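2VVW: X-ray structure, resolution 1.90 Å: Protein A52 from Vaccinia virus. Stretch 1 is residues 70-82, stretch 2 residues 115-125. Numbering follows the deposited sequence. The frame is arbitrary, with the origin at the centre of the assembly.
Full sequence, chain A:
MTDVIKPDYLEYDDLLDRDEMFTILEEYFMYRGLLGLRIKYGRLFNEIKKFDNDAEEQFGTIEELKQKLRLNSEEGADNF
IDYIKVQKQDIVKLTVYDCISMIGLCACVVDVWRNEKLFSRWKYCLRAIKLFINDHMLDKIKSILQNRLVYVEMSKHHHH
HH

Stretch 1 70-82: RLNSEEGADNFID
Stretch 2, residues 115-125: NEKLFSRWKYC

The most unusual feature of the contact is R121, whose extended side chain (chi1 m, chi2 t, chi3 t, chi4 176°) reaches into a loop and chelates one backbone carbonyl with both terminal nitrogens. S73 O accepts from R121 NH2 at 2.9 Å (N-H...O angle 151°) and from R121 NH1 at 3.0 Å (141°), so the carbonyl lies near the guanidinium plane, at its edge. L71 O also lies at this edge, 2.7 Å from R121 NH1, but the angle is too poor for a hydrogen bond.

The loop that presents these carbonyls is built from two successive type I turns, R70 to S73 and S73 to G76. R70, the first residue past the preceding helix, has positive phi (41/56°) in a Schellman motif; L71 (-58/-36°) and N72 (-90/5°) complete the first turn, closed by S73 N to R70 O at 2.9 Å. S73 is extended (-79/170°) with chi1 p, and its OG donates to R70 O at 2.6 Å while accepting a weak capping bond from E75 N at 3.3 Å. In the second turn, G76 N donates to S73 O at 3.0 Å, so that carbonyl serves both the turn and the arginine. The helix then runs from G76 through D82 and beyond. G76 packs close against the arginine, its CA 3.7 Å from R121 NH1; an ideal CB here would stand 2.8 Å from R121 NH1 and 1.9 Å from L71 O, a clash with both.

One helical residue further on, A77 points toward stretch 2, and its N lies over one face of the guanidinium, 3.7 Å from R121 NH1. Its methyl lies over one face of the Y124 ring: A77 CB stands 3.4 Å from the ring centroid and 3° off the ring normal, an almost ideal CH-pi contact. The Y124 ring (chi1 m, chi2 -92°) is met at its edge by I81 (chi1 m, chi2 m), whose CG1 is 3.8 Å from Y124 CD1. The CA atoms of A77 and Y124 are 6.6 Å apart.

In stretch 2, K117, the first residue past a helix, has positive phi (65/30°) in another Schellman motif, a 3-10 segment spans F119 to R121, and Y124 N bonds to R121 O at 2.7 Å, placing R121 and Y124 one turn apart, both directed toward stretch 1. The other register point pairs N72 with E116, CA to CA 6.9 Å, so the two stretches advance in the same sense along the contact. There N72 OD1 (chi1 m) packs 3.4 Å from E116 CB and 3.9 Å from L118 CD1, buried without a polar partner. The two stretches together bury 512 Å².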

ATOM      1  N   ARG A  70       9.453 -22.244   7.565  1.00 24.90           N
ATOM      2  CA  ARG A  70      10.423 -21.304   8.130  1.00 27.85           C
ATOM      3  C   ARG A  70      10.167 -19.868   7.625  1.00 25.89           C
ATOM      4  O   ARG A  70      11.046 -19.208   7.039  1.00 22.39           O
ATOM      5  CB  ARG A  70      11.836 -21.765   7.772  1.00 28.93           C
ATOM      6  CG  ARG A  70      12.124 -23.205   8.201  1.00 33.52           C
ATOM      7  CD  ARG A  70      13.405 -23.731   7.567  1.00 39.35           C
ATOM      8  NE  ARG A  70      13.346 -25.183   7.352  1.00 49.49           N
ATOM      9  CZ  ARG A  70      13.048 -25.792   6.198  1.00 53.40           C
ATOM     10  NH1 ARG A  70      13.037 -27.124   6.152  1.00 55.88           N
ATOM     11  NH2 ARG A  70      12.772 -25.103   5.087  1.00 53.77           N
ATOM     12  N   LEU A  71       8.939 -19.414   7.857  1.00 23.65           N
ATOM     13  CA  LEU A  71       8.415 -18.205   7.250  1.00 22.13           C
ATOM     14  C   LEU A  71       9.236 -16.960   7.553  1.00 21.81           C
ATOM     15  O   LEU A  71       9.373 -16.102   6.691  1.00 18.47           O
ATOM     16  CB  LEU A  71       6.945 -17.983   7.654  1.00 22.37           C
ATOM     17  CG  LEU A  71       5.862 -18.843   6.997  1.00 20.15           C
ATOM     18  CD1 LEU A  71       4.493 -18.482   7.564  1.00 21.87           C
ATOM     19  CD2 LEU A  71       5.866 -18.736   5.431  1.00 18.40           C
ATOM     20  N   ASN A  72       9.791 -16.858   8.765  1.00 22.00           N
ATOM     21  CA  ASN A  72      10.532 -15.664   9.139  1.00 23.71           C
ATOM     22  C   ASN A  72      12.015 -15.773   8.802  1.00 26.15           C
ATOM     23  O   ASN A  72      12.790 -14.864   9.118  1.00 26.22           O
ATOM     24  CB  ASN A  72      10.348 -15.361  10.631  1.00 24.09           C
ATOM     25  CG  ASN A  72       8.973 -14.782  10.954  1.00 23.99           C
ATOM     26  OD1 ASN A  72       8.310 -14.210  10.097  1.00 29.19           O
ATOM     27  ND2 ASN A  72       8.552 -14.915  12.226  1.00 22.70           N
ATOM     28  N   SER A  73      12.415 -16.861   8.136  1.00 25.41           N
ATOM     29  CA  SER A  73      13.805 -17.011   7.709  1.00 28.11           C
ATOM     30  C   SER A  73      14.081 -16.207   6.455  1.00 28.10           C
ATOM     31  O   SER A  73      13.157 -15.726   5.801  1.00 26.56           O
ATOM     32  CB  SER A  73      14.137 -18.480   7.434  1.00 28.44           C
ATOM     33  OG  SER A  73      13.481 -18.926   6.272  1.00 26.33           O
ATOM     34  N   GLU A  74      15.358 -16.101   6.099  1.00 28.53           N
ATOM     35  CA  GLU A  74      15.762 -15.415   4.892  1.00 29.81           C
ATOM     36  C   GLU A  74      15.035 -15.988   3.672  1.00 27.81           C
ATOM     37  O   GLU A  74      14.740 -15.267   2.730  1.00 25.18           O
ATOM     38  CB  GLU A  74      17.280 -15.532   4.691  1.00 33.24           C
ATOM     39  CG  GLU A  74      17.842 -14.576   3.660  1.00 41.93           C
ATOM     40  CD  GLU A  74      17.756 -13.111   4.099  1.00 50.84           C
ATOM     41  OE1 GLU A  74      18.254 -12.781   5.209  1.00 56.93           O
ATOM     42  OE2 GLU A  74      17.192 -12.290   3.329  1.00 56.21           O
ATOM     43  N   GLU A  75      14.758 -17.291   3.704  1.00 27.17           N
ATOM     44  CA  GLU A  75      14.179 -17.997   2.568  1.00 26.97           C
ATOM     45  C   GLU A  75      12.646 -18.098   2.651  1.00 25.03           C
ATOM     46  O   GLU A  75      12.021 -18.659   1.757  1.00 24.62           O
ATOM     47  CB  GLU A  75      14.758 -19.423   2.497  1.00 27.68           C
ATOM     48  CG  GLU A  75      16.266 -19.509   2.337  1.00 30.82           C
ATOM     49  CD  GLU A  75      17.075 -19.311   3.631  1.00 36.13           C
ATOM     50  OE1 GLU A  75      16.515 -19.286   4.759  1.00 34.28           O
ATOM     51  OE2 GLU A  75      18.312 -19.172   3.504  1.00 41.53           O
ATOM     52  N   GLY A  76      12.049 -17.531   3.691  1.00 24.68           N
ATOM     53  CA  GLY A  76      10.638 -17.753   4.012  1.00 23.51           C
ATOM     54  C   GLY A  76       9.633 -17.417   2.928  1.00 22.35           C
ATOM     55  O   GLY A  76       8.651 -18.144   2.742  1.00 21.77           O
ATOM     56  N   ALA A  77       9.852 -16.306   2.228  1.00 22.80           N
ATOM     57  CA  ALA A  77       8.951 -15.889   1.155  1.00 23.23           C
ATOM     58  C   ALA A  77       9.026 -16.868  -0.005  1.00 21.98           C
ATOM     59  O   ALA A  77       8.010 -17.282  -0.544  1.00 23.64           O
ATOM     60  CB  ALA A  77       9.268 -14.449   0.695  1.00 22.87           C
ATOM     61  N   ASP A  78      10.231 -17.250  -0.390  1.00 23.22           N
ATOM     62  CA  ASP A  78      10.413 -18.253  -1.440  1.00 22.74           C
ATOM     63  C   ASP A  78       9.854 -19.631  -1.066  1.00 21.59           C
ATOM     64  O   ASP A  78       9.310 -20.340  -1.925  1.00 21.38           O
ATOM     65  CB  ASP A  78      11.892 -18.373  -1.781  1.00 26.07           C
ATOM     66  CG  ASP A  78      12.421 -17.160  -2.519  1.00 29.07           C
ATOM     67  OD1 ASP A  78      11.647 -16.515  -3.263  1.00 31.48           O
ATOM     68  OD2 ASP A  78      13.617 -16.856  -2.344  1.00 31.44           O
ATOM     69  N   ASN A  79      10.023 -20.021   0.198  1.00 20.35           N
ATOM     70  CA  ASN A  79       9.398 -21.251   0.740  1.00 21.70           C
ATOM     71  C   ASN A  79       7.860 -21.205   0.659  1.00 20.98           C
ATOM     72  O   ASN A  79       7.202 -22.200   0.342  1.00 18.72           O
ATOM     73  CB  ASN A  79       9.822 -21.473   2.205  1.00 21.76           C
ATOM     74  CG  ASN A  79      11.296 -21.797   2.356  1.00 25.67           C
ATOM     75  OD1 ASN A  79      11.997 -22.056   1.374  1.00 23.30           O
ATOM     76  ND2 ASN A  79      11.776 -21.787   3.599  1.00 23.17           N
ATOM     77  N   PHE A  80       7.285 -20.039   0.957  1.00 19.56           N
ATOM     78  CA  PHE A  80       5.851 -19.844   0.813  1.00 18.97           C
ATOM     79  C   PHE A  80       5.386 -20.033  -0.637  1.00 18.93           C
ATOM     80  O   PHE A  80       4.405 -20.718  -0.891  1.00 18.57           O
ATOM     81  CB  PHE A  80       5.468 -18.459   1.296  1.00 21.29           C
ATOM     82  CG  PHE A  80       4.016 -18.120   1.086  1.00 23.84           C
ATOM     83  CD1 PHE A  80       3.030 -18.816   1.745  1.00 26.34           C
ATOM     84  CD2 PHE A  80       3.649 -17.096   0.225  1.00 27.72           C
ATOM     85  CE1 PHE A  80       1.684 -18.490   1.555  1.00 29.90           C
ATOM     86  CE2 PHE A  80       2.316 -16.777   0.033  1.00 27.67           C
ATOM     87  CZ  PHE A  80       1.343 -17.467   0.704  1.00 23.50           C
ATOM     88  N   ILE A  81       6.095 -19.416  -1.576  1.00 17.84           N
ATOM     89  CA  ILE A  81       5.741 -19.537  -3.001  1.00 18.23           C
ATOM     90  C   ILE A  81       5.869 -21.009  -3.453  1.00 18.94           C
ATOM     91  O   ILE A  81       5.002 -21.526  -4.191  1.00 20.70           O
ATOM     92  CB  ILE A  81       6.598 -18.583  -3.870  1.00 19.59           C
ATOM     93  CG1 ILE A  81       6.265 -17.099  -3.570  1.00 19.35           C
ATOM     94  CG2 ILE A  81       6.434 -18.859  -5.373  1.00 18.15           C
ATOM     95  CD1 ILE A  81       4.815 -16.669  -3.934  1.00 18.12           C
ATOM     96  N   ASP A  82       6.942 -21.684  -3.027  1.00 19.46           N
ATOM     97  CA  ASP A  82       7.148 -23.098  -3.363  1.00 20.47           C
ATOM     98  C   ASP A  82       5.933 -23.905  -2.885  1.00 21.44           C
ATOM     99  O   ASP A  82       5.392 -24.726  -3.622  1.00 20.70           O
ATOM    100  CB  ASP A  82       8.472 -23.608  -2.770  1.00 21.65           C
ATOM    101  CG  ASP A  82       8.709 -25.091  -3.019  1.00 23.27           C
ATOM    102  OD1 ASP A  82       8.134 -25.895  -2.270  1.00 23.70           O
ATOM    103  OD2 ASP A  82       9.481 -25.457  -3.939  1.00 21.00           O
ATOM    104  N   ASN A 115       4.316  -9.251  12.065  1.00 24.68           N
ATOM    105  CA  ASN A 115       4.761  -9.381  13.458  1.00 26.05           C
ATOM    106  C   ASN A 115       6.278  -9.443  13.597  1.00 26.00           C
ATOM    107  O   ASN A 115       6.829  -8.999  14.595  1.00 25.52           O
ATOM    108  CB  ASN A 115       4.107 -10.603  14.116  1.00 29.26           C
ATOM    109  CG  ASN A 115       2.599 -10.445  14.264  1.00 33.77           C
ATOM    110  OD1 ASN A 115       2.062  -9.332  14.201  1.00 39.32           O
ATOM    111  ND2 ASN A 115       1.905 -11.566  14.429  1.00 36.37           N
ATOM    112  N   GLU A 116       6.947  -9.970  12.575  1.00 23.76           N
ATOM    113  CA  GLU A 116       8.400 -10.040  12.520  1.00 25.18           C
ATOM    114  C   GLU A 116       9.028  -8.776  11.888  1.00 25.73           C
ATOM    115  O   GLU A 116      10.262  -8.649  11.810  1.00 24.64           O
ATOM    116  CB  GLU A 116       8.794 -11.293  11.735  1.00 24.92           C
ATOM    117  CG  GLU A 116      10.279 -11.621  11.664  1.00 28.40           C
ATOM    118  CD  GLU A 116      10.881 -12.061  12.981  1.00 35.27           C
ATOM    119  OE1 GLU A 116      10.183 -12.090  14.019  1.00 34.71           O
ATOM    120  OE2 GLU A 116      12.088 -12.375  12.969  1.00 40.30           O
ATOM    121  N   LYS A 117       8.164  -7.853  11.461  1.00 24.72           N
ATOM    122  CA  LYS A 117       8.540  -6.579  10.835  1.00 26.28           C
ATOM    123  C   LYS A 117       9.241  -6.784   9.498  1.00 24.57           C
ATOM    124  O   LYS A 117      10.055  -5.966   9.072  1.00 25.23           O
ATOM    125  CB  LYS A 117       9.354  -5.701  11.800  1.00 27.82           C
ATOM    126  CG  LYS A 117       8.580  -5.369  13.046  1.00 32.83           C
ATOM    127  CD  LYS A 117       9.413  -4.595  14.024  1.00 36.07           C
ATOM    128  CE  LYS A 117       8.572  -4.099  15.191  1.00 44.05           C
ATOM    129  NZ  LYS A 117       9.407  -3.402  16.223  1.00 47.61           N
ATOM    130  N   LEU A 118       8.884  -7.870   8.826  1.00 22.21           N
ATOM    131  CA  LEU A 118       9.337  -8.120   7.459  1.00 21.66           C
ATOM    132  C   LEU A 118       8.302  -7.506   6.534  1.00 22.67           C
ATOM    133  O   LEU A 118       7.621  -8.202   5.784  1.00 22.84           O
ATOM    134  CB  LEU A 118       9.501  -9.622   7.220  1.00 21.38           C
ATOM    135  CG  LEU A 118      10.605 -10.269   8.057  1.00 19.96           C
ATOM    136  CD1 LEU A 118      10.563 -11.796   8.051  1.00 19.97           C
ATOM    137  CD2 LEU A 118      12.000  -9.743   7.670  1.00 24.54           C
ATOM    138  N   PHE A 119       8.223  -6.176   6.560  1.00 24.15           N
ATOM    139  CA  PHE A 119       7.039  -5.485   6.083  1.00 24.92           C
ATOM    140  C   PHE A 119       6.828  -5.618   4.572  1.00 25.84           C
ATOM    141  O   PHE A 119       5.684  -5.759   4.134  1.00 30.66           O
ATOM    142  CB  PHE A 119       7.047  -4.009   6.539  1.00 25.56           C
ATOM    143  CG  PHE A 119       6.750  -3.820   8.014  1.00 23.70           C
ATOM    144  CD1 PHE A 119       5.527  -4.209   8.535  1.00 22.96           C
ATOM    145  CD2 PHE A 119       7.679  -3.228   8.868  1.00 24.22           C
ATOM    146  CE1 PHE A 119       5.238  -4.030   9.892  1.00 27.27           C
ATOM    147  CE2 PHE A 119       7.396  -3.048  10.220  1.00 24.97           C
ATOM    148  CZ  PHE A 119       6.170  -3.447  10.725  1.00 24.99           C
ATOM    149  N   SER A 120       7.902  -5.650   3.787  1.00 25.54           N
ATOM    150  CA  SER A 120       7.807  -5.755   2.311  1.00 24.52           C
ATOM    151  C   SER A 120       7.375  -7.125   1.748  1.00 23.59           C
ATOM    152  O   SER A 120       7.106  -7.269   0.534  1.00 20.69           O
ATOM    153  CB  SER A 120       9.164  -5.395   1.694  1.00 25.63           C
ATOM    154  OG  SER A 120      10.150  -6.330   2.077  1.00 27.60           O
ATOM    155  N   ARG A 121       7.324  -8.134   2.606  1.00 22.25           N
ATOM    156  CA  ARG A 121       6.974  -9.497   2.171  1.00 23.55           C
ATOM    157  C   ARG A 121       5.521  -9.673   1.756  1.00 24.22           C
ATOM    158  O   ARG A 121       5.208 -10.606   0.978  1.00 24.42           O
ATOM    159  CB  ARG A 121       7.318 -10.522   3.257  1.00 23.85           C
ATOM    160  CG  ARG A 121       8.789 -10.706   3.426  1.00 23.90           C
ATOM    161  CD  ARG A 121       9.147 -12.036   4.082  1.00 22.66           C
ATOM    162  NE  ARG A 121      10.587 -12.197   4.073  1.00 21.46           N
ATOM    163  CZ  ARG A 121      11.253 -13.210   4.625  1.00 24.21           C
ATOM    164  NH1 ARG A 121      10.612 -14.203   5.220  1.00 24.45           N
ATOM    165  NH2 ARG A 121      12.574 -13.226   4.554  1.00 26.22           N
ATOM    166  N   TRP A 122       4.649  -8.766   2.217  1.00 22.42           N
ATOM    167  CA  TRP A 122       3.243  -8.765   1.820  1.00 22.11           C
ATOM    168  C   TRP A 122       3.119  -8.839   0.307  1.00 22.06           C
ATOM    169  O   TRP A 122       2.183  -9.420  -0.204  1.00 24.55           O
ATOM    170  CB  TRP A 122       2.494  -7.535   2.376  1.00 23.26           C
ATOM    171  CG  TRP A 122       2.782  -6.235   1.687  1.00 20.82           C
ATOM    172  CD1 TRP A 122       3.794  -5.357   1.976  1.00 23.88           C
ATOM    173  CD2 TRP A 122       2.048  -5.651   0.615  1.00 18.81           C
ATOM    174  NE1 TRP A 122       3.739  -4.270   1.146  1.00 22.37           N
ATOM    175  CE2 TRP A 122       2.677  -4.419   0.298  1.00 23.39           C
ATOM    176  CE3 TRP A 122       0.932  -6.049  -0.127  1.00 17.09           C
ATOM    177  CZ2 TRP A 122       2.234  -3.593  -0.737  1.00 23.08           C
ATOM    178  CZ3 TRP A 122       0.494  -5.224  -1.158  1.00 22.31           C
ATOM    179  CH2 TRP A 122       1.147  -4.006  -1.446  1.00 21.70           C
ATOM    180  N   LYS A 123       4.076  -8.266  -0.411  1.00 20.85           N
ATOM    181  CA  LYS A 123       4.064  -8.335  -1.890  1.00 19.68           C
ATOM    182  C   LYS A 123       4.018  -9.771  -2.417  1.00 20.35           C
ATOM    183  O   LYS A 123       3.521 -10.027  -3.532  1.00 19.78           O
ATOM    184  CB  LYS A 123       5.285  -7.638  -2.447  1.00 21.27           C
ATOM    185  CG  LYS A 123       5.371  -6.131  -2.167  1.00 20.45           C
ATOM    186  CD  LYS A 123       4.368  -5.331  -2.959  1.00 19.71           C
ATOM    187  CE  LYS A 123       4.767  -3.844  -3.020  1.00 22.27           C
ATOM    188  NZ  LYS A 123       6.141  -3.585  -3.574  1.00 19.45           N
ATOM    189  N   TYR A 124       4.564 -10.712  -1.652  1.00 19.53           N
ATOM    190  CA  TYR A 124       4.554 -12.123  -2.069  1.00 21.81           C
ATOM    191  C   TYR A 124       3.142 -12.729  -2.064  1.00 21.41           C
ATOM    192  O   TYR A 124       2.885 -13.683  -2.789  1.00 21.51           O
ATOM    193  CB  TYR A 124       5.500 -12.964  -1.198  1.00 22.45           C
ATOM    194  CG  TYR A 124       6.935 -12.779  -1.579  1.00 23.48           C
ATOM    195  CD1 TYR A 124       7.533 -13.626  -2.499  1.00 25.73           C
ATOM    196  CD2 TYR A 124       7.691 -11.722  -1.058  1.00 24.50           C
ATOM    197  CE1 TYR A 124       8.854 -13.460  -2.873  1.00 28.28           C
ATOM    198  CE2 TYR A 124       9.016 -11.542  -1.434  1.00 29.42           C
ATOM    199  CZ  TYR A 124       9.592 -12.417  -2.338  1.00 29.16           C
ATOM    200  OH  TYR A 124      10.903 -12.254  -2.726  1.00 30.34           O
ATOM    201  N   CYS A 125       2.250 -12.205  -1.215  1.00 22.97           N
ATOM    202  CA  CYS A 125       0.840 -12.594  -1.273  1.00 22.92           C
ATOM    203  C   CYS A 125       0.262 -12.345  -2.662  1.00 23.03           C
ATOM    204  O   CYS A 125      -0.478 -13.171  -3.177  1.00 22.52           O
ATOM    205  CB  CYS A 125       0.023 -11.857  -0.234  1.00 23.89           C
ATOM    206  SG  CYS A 125       0.609 -12.116   1.442  1.00 29.20           S
TER